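Local coordinates for protein glycerol-3-phosphate dehydrogenase [NAD(+)] (Dunaliella salina, PDB 6IUY) that probably interconverts dihydroxyacetone phosphate and sn-glycerol 3-phosphate with NAD, and joins to this dehydrogenase a magnesium-binding haloacid dehalogenase-like phosphatase domain that allows direct conversion to glycerol, at residues T379-L391 with T567-G579. Numbering follows the deposited sequence.
With NAD (nicotinamide-adenine-dinucleotide), chain C; 13P (1,3-dihydroxyacetonephosphate), chain D.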
# COMPACT_ATOMS: atom_id res chain seq x y z
N THR A 379 14.08 -15.49 -5.52
CA THR A 379 14.84 -15.60 -4.28
C THR A 379 14.81 -14.34 -3.40
O THR A 379 14.87 -13.21 -3.89
CB THR A 379 16.30 -15.95 -4.62
OG1 THR A 379 16.35 -17.27 -5.18
CG2 THR A 379 17.20 -15.90 -3.37
N LYS A 380 14.75 -14.55 -2.08
CA LYS A 380 14.65 -13.45 -1.13
C LYS A 380 15.86 -13.46 -0.21
O LYS A 380 16.24 -14.50 0.35
CB LYS A 380 13.33 -13.55 -0.34
CG LYS A 380 12.12 -13.32 -1.23
CD LYS A 380 10.79 -13.69 -0.57
CE LYS A 380 9.68 -13.60 -1.60
NZ LYS A 380 8.33 -14.03 -1.10
N GLY A 381 16.50 -12.30 -0.09
CA GLY A 381 17.78 -12.21 0.57
C GLY A 381 18.66 -11.30 -0.26
O GLY A 381 18.31 -10.94 -1.41
N MET A 382 19.78 -10.91 0.30
CA MET A 382 20.68 -10.02 -0.41
C MET A 382 22.13 -10.32 -0.07
O MET A 382 22.42 -11.02 0.91
CB MET A 382 20.38 -8.56 -0.07
CG MET A 382 20.67 -8.17 1.38
SD MET A 382 20.72 -6.38 1.58
CE MET A 382 20.87 -6.24 3.34
N ARG A 383 23.04 -9.80 -0.89
CA ARG A 383 24.44 -9.81 -0.51
C ARG A 383 24.85 -8.39 -0.19
O ARG A 383 24.42 -7.45 -0.86
CB ARG A 383 25.34 -10.40 -1.62
CG ARG A 383 26.81 -10.57 -1.17
CD ARG A 383 27.69 -11.19 -2.26
NE ARG A 383 28.13 -10.19 -3.23
CZ ARG A 383 29.39 -9.77 -3.37
NH1 ARG A 383 29.68 -8.86 -4.29
NH2 ARG A 383 30.35 -10.28 -2.61
N VAL A 384 25.68 -8.22 0.83
CA VAL A 384 26.23 -6.91 1.10
C VAL A 384 27.47 -6.67 0.26
O VAL A 384 28.44 -7.42 0.33
CB VAL A 384 26.57 -6.74 2.58
CG1 VAL A 384 27.00 -5.30 2.85
CG2 VAL A 384 25.38 -7.11 3.43
N ARG A 385 27.46 -5.61 -0.53
CA ARG A 385 28.56 -5.29 -1.43
C ARG A 385 28.82 -3.80 -1.40
O ARG A 385 27.87 -3.00 -1.43
CB ARG A 385 28.24 -5.75 -2.85
CG ARG A 385 29.16 -5.19 -3.90
CD ARG A 385 28.54 -5.34 -5.27
NE ARG A 385 29.08 -4.34 -6.19
CZ ARG A 385 30.09 -4.56 -7.01
NH1 ARG A 385 30.67 -5.75 -7.04
NH2 ARG A 385 30.51 -3.59 -7.81
N ALA A 386 30.09 -3.41 -1.33
CA ALA A 386 30.46 -1.99 -1.30
C ALA A 386 29.60 -1.22 -0.32
O ALA A 386 29.02 -0.19 -0.68
CB ALA A 386 30.34 -1.37 -2.69
N GLU A 387 29.48 -1.74 0.90
CA GLU A 387 28.61 -1.15 1.92
C GLU A 387 27.17 -0.90 1.45
O GLU A 387 26.47 -0.04 1.99
CB GLU A 387 29.22 0.16 2.43
CG GLU A 387 30.42 -0.05 3.34
CD GLU A 387 31.08 1.26 3.76
OE1 GLU A 387 30.84 2.30 3.09
OE2 GLU A 387 31.84 1.26 4.75
N GLY A 388 26.72 -1.65 0.45
CA GLY A 388 25.37 -1.50 -0.07
C GLY A 388 24.64 -2.82 -0.30
O GLY A 388 25.23 -3.90 -0.26
N PRO A 389 23.33 -2.74 -0.52
CA PRO A 389 22.55 -3.95 -0.83
C PRO A 389 22.71 -4.42 -2.27
O PRO A 389 22.55 -3.61 -3.19
CB PRO A 389 21.11 -3.51 -0.59
CG PRO A 389 21.14 -2.06 -0.89
CD PRO A 389 22.47 -1.55 -0.40
N GLN A 390 23.00 -5.70 -2.47
CA GLN A 390 22.91 -6.29 -3.79
C GLN A 390 21.84 -7.37 -3.75
O GLN A 390 22.03 -8.40 -3.10
CB GLN A 390 24.26 -6.88 -4.24
CG GLN A 390 24.21 -7.70 -5.51
CD GLN A 390 25.57 -8.27 -5.92
OE1 GLN A 390 26.13 -9.14 -5.25
NE2 GLN A 390 26.09 -7.79 -7.04
N LEU A 391 20.70 -7.14 -4.40
CA LEU A 391 19.64 -8.14 -4.40
C LEU A 391 19.95 -9.20 -5.46
O LEU A 391 20.82 -9.01 -6.30
CB LEU A 391 18.27 -7.50 -4.66
CG LEU A 391 17.96 -6.36 -3.69
CD1 LEU A 391 16.59 -5.74 -3.95
CD2 LEU A 391 18.09 -6.87 -2.27
N THR A 567 18.99 -12.09 6.60
CA THR A 567 18.62 -10.81 6.01
C THR A 567 18.75 -9.70 7.06
O THR A 567 19.16 -8.60 6.75
CB THR A 567 17.19 -10.83 5.44
OG1 THR A 567 17.03 -11.97 4.59
CG2 THR A 567 16.88 -9.55 4.66
N SER A 568 18.41 -10.00 8.31
CA SER A 568 18.58 -9.02 9.40
C SER A 568 20.04 -8.57 9.48
O SER A 568 20.32 -7.36 9.56
CB SER A 568 18.14 -9.61 10.75
OG SER A 568 18.17 -8.63 11.77
N ASP A 569 20.96 -9.53 9.47
CA ASP A 569 22.39 -9.21 9.55
C ASP A 569 22.84 -8.45 8.32
O ASP A 569 23.60 -7.49 8.43
CB ASP A 569 23.24 -10.48 9.73
CG ASP A 569 23.03 -11.16 11.08
OD1 ASP A 569 22.43 -10.55 12.00
OD2 ASP A 569 23.48 -12.32 11.24
N GLU A 570 22.39 -8.85 7.14
CA GLU A 570 22.83 -8.16 5.94
C GLU A 570 22.47 -6.67 6.00
O GLU A 570 23.32 -5.81 5.79
CB GLU A 570 22.24 -8.81 4.69
CG GLU A 570 22.80 -10.22 4.43
CD GLU A 570 21.76 -11.19 3.86
OE1 GLU A 570 20.70 -10.72 3.35
OE2 GLU A 570 22.01 -12.42 3.92
N VAL A 571 21.22 -6.38 6.32
CA VAL A 571 20.75 -5.01 6.45
C VAL A 571 21.44 -4.27 7.60
O VAL A 571 21.76 -3.07 7.48
CB VAL A 571 19.22 -4.97 6.67
CG1 VAL A 571 18.76 -3.56 7.11
CG2 VAL A 571 18.54 -5.40 5.42
N GLN A 572 21.70 -4.95 8.71
CA GLN A 572 22.34 -4.26 9.83
C GLN A 572 23.75 -3.84 9.45
O GLN A 572 24.21 -2.77 9.86
CB GLN A 572 22.37 -5.13 11.08
CG GLN A 572 22.52 -4.29 12.36
CD GLN A 572 21.38 -3.31 12.51
OE1 GLN A 572 20.27 -3.55 12.04
NE2 GLN A 572 21.65 -2.17 13.15
N GLU A 573 24.45 -4.68 8.70
CA GLU A 573 25.77 -4.34 8.18
C GLU A 573 25.71 -3.03 7.39
O GLU A 573 26.49 -2.11 7.61
CB GLU A 573 26.29 -5.48 7.31
CG GLU A 573 27.77 -5.43 7.02
CD GLU A 573 28.22 -6.61 6.17
OE1 GLU A 573 29.07 -6.42 5.28
OE2 GLU A 573 27.71 -7.74 6.39
N ILE A 574 24.74 -2.94 6.49
CA ILE A 574 24.53 -1.70 5.75
C ILE A 574 24.14 -0.52 6.65
O ILE A 574 24.60 0.61 6.44
CB ILE A 574 23.47 -1.90 4.64
CG1 ILE A 574 23.94 -3.00 3.67
CG2 ILE A 574 23.19 -0.59 3.90
CD1 ILE A 574 22.86 -3.52 2.76
N LEU A 575 23.30 -0.76 7.67
CA LEU A 575 22.87 0.32 8.56
C LEU A 575 24.05 0.85 9.36
O LEU A 575 24.21 2.06 9.54
CB LEU A 575 21.76 -0.15 9.52
CG LEU A 575 20.40 -0.54 8.90
CD1 LEU A 575 19.34 -0.74 9.96
CD2 LEU A 575 19.93 0.46 7.86
N HIS A 576 24.87 -0.07 9.86
CA HIS A 576 26.03 0.32 10.64
C HIS A 576 26.99 1.13 9.77
O HIS A 576 27.43 2.22 10.15
CB HIS A 576 26.73 -0.91 11.21
CG HIS A 576 28.01 -0.61 11.92
ND1 HIS A 576 28.04 -0.04 13.18
CD2 HIS A 576 29.30 -0.80 11.57
CE1 HIS A 576 29.29 0.11 13.56
NE2 HIS A 576 30.08 -0.34 12.60
N ALA A 577 27.27 0.60 8.59
CA ALA A 577 28.19 1.24 7.66
C ALA A 577 27.77 2.67 7.32
O ALA A 577 28.61 3.58 7.33
CB ALA A 577 28.32 0.41 6.39
N ARG A 578 26.50 2.86 7.00
CA ARG A 578 26.00 4.17 6.59
C ARG A 578 25.56 5.02 7.77
O ARG A 578 25.04 6.11 7.57
CB ARG A 578 24.81 4.04 5.63
CG ARG A 578 25.01 3.11 4.46
CD ARG A 578 25.48 3.84 3.22
NE ARG A 578 25.58 2.90 2.10
CZ ARG A 578 24.65 2.76 1.16
NH1 ARG A 578 23.55 3.50 1.19
NH2 ARG A 578 24.81 1.87 0.20
N GLY A 579 25.74 4.51 8.98
CA GLY A 579 25.25 5.21 10.17
C GLY A 579 23.74 5.40 10.22
O GLY A 579 23.26 6.44 10.64
PA NAD C . 14.35 -24.34 0.99
O1A NAD C . 13.34 -25.41 0.89
O2A NAD C . 14.12 -23.36 2.13
O5B NAD C . 15.83 -24.98 1.23
C5B NAD C . 16.12 -26.32 0.81
C4B NAD C . 17.17 -26.30 -0.33
O4B NAD C . 18.32 -25.89 0.14
C3B NAD C . 17.44 -27.73 -0.80
O3B NAD C . 16.85 -28.01 -1.99
C2B NAD C . 18.97 -27.81 -0.94
O2B NAD C . 19.30 -28.45 -2.25
C1B NAD C . 19.35 -26.58 -0.87
N9A NAD C . 20.66 -26.52 -0.38
C8A NAD C . 21.14 -26.95 0.81
N7A NAD C . 22.46 -26.68 0.84
C5A NAD C . 22.81 -26.10 -0.34
C6A NAD C . 24.02 -25.64 -0.84
N6A NAD C . 25.28 -25.69 -0.19
N1A NAD C . 24.07 -25.08 -2.06
C2A NAD C . 22.93 -24.98 -2.80
N3A NAD C . 21.75 -25.43 -2.32
C4A NAD C . 21.70 -25.99 -1.09
O3 NAD C . 14.36 -23.55 -0.41
PN NAD C . 13.13 -22.79 -1.10
O1N NAD C . 11.83 -23.05 -0.35
O2N NAD C . 12.97 -23.22 -2.54
O5D NAD C . 13.42 -21.25 -0.98
C5D NAD C . 14.46 -20.63 -1.72
C4D NAD C . 14.09 -19.16 -1.89
O4D NAD C . 12.80 -19.03 -2.12
C3D NAD C . 14.36 -18.43 -0.59
O3D NAD C . 15.03 -17.29 -0.86
C2D NAD C . 12.96 -18.12 -0.00
O2D NAD C . 13.10 -16.91 0.86
C1D NAD C . 12.22 -17.95 -1.06
N1N NAD C . 10.80 -18.21 -0.88
C2N NAD C . 10.34 -19.30 -0.17
C3N NAD C . 8.97 -19.52 -0.03
C7N NAD C . 8.49 -20.73 0.79
O7N NAD C . 7.34 -20.80 1.17
N7N NAD C . 9.43 -21.78 1.08
C4N NAD C . 8.05 -18.65 -0.59
C5N NAD C . 8.51 -17.57 -1.33
C6N NAD C . 9.89 -17.37 -1.47
P 13P D . 9.24 -17.82 5.21
O1P 13P D . 8.50 -16.70 4.52
O2P 13P D . 8.35 -19.03 5.11
O3P 13P D . 9.46 -17.41 6.64
O1 13P D . 10.66 -18.20 4.60
C1 13P D . 11.31 -17.42 3.62
C2 13P D . 10.29 -17.17 2.56
O2 13P D . 9.44 -18.00 2.34
C3 13P D . 10.30 -15.89 1.77
O3 13P D . 8.96 -15.48 1.57
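Met-382 carries its CG between its own backbone N and carbonyl carbon (chi1 67°) and is extended beyond it, while Glu-570 is bent at chi2, so that the two side chains run alongside one another, pointing opposite ways. The methionine thereby brings its CE onto Val-571 and, tip to tip, onto Ile-574 CD1; this packing is tight and its exact spacing doubtful, but a long, flexible thioether suits the reach from strand to helix. In return Glu-570 OE1 accepts the N-H of Met-382 at 3.2 Å, the donor standing 46° out of the carboxylate plane, and its OE2 is held by His-353. The grip is not wholly favourable, since OE1 is also pressed to 3.0 Å from Met-382 O without a bond. With Glu-570 replaced by an alanine, the Met-382 N-H would probably lose this acceptor and His-353 its carboxylate partner. Branched Val-384 serves two neighbours: CG2 lies 3.4 Å from Glu-570 O, and CG1 packs against Ile-574 CG1 at 3.9 Å. Ile-574 is long enough for its CD1 to reach Pro-389 CD at 3.7 Å, where the proline offers a compact apolar ring. At the type I' turn from Arg-385 to Gly-388, Arg-578 offers NE and NH2 to Glu-387 O in two weak bonds. Its NH2 also lies 3.4 Å from Gly-388 CA, where a side chain would crowd the guanidinium. Just before the hairpin, Lys-380 binds NAD O3D through its backbone N and 13P O3 through NZ, which also pairs with Asp-519. The hairpin 382-391 thus joins the NAD-binding part of the dehydrogenase to its C-terminal part, strand 382-385 running at 25° to residues 567-577 of helix 564-577, with helices 454-477 and 585-594 packing on Val-571 and helix 392-400 on Arg-383 and Gln-390.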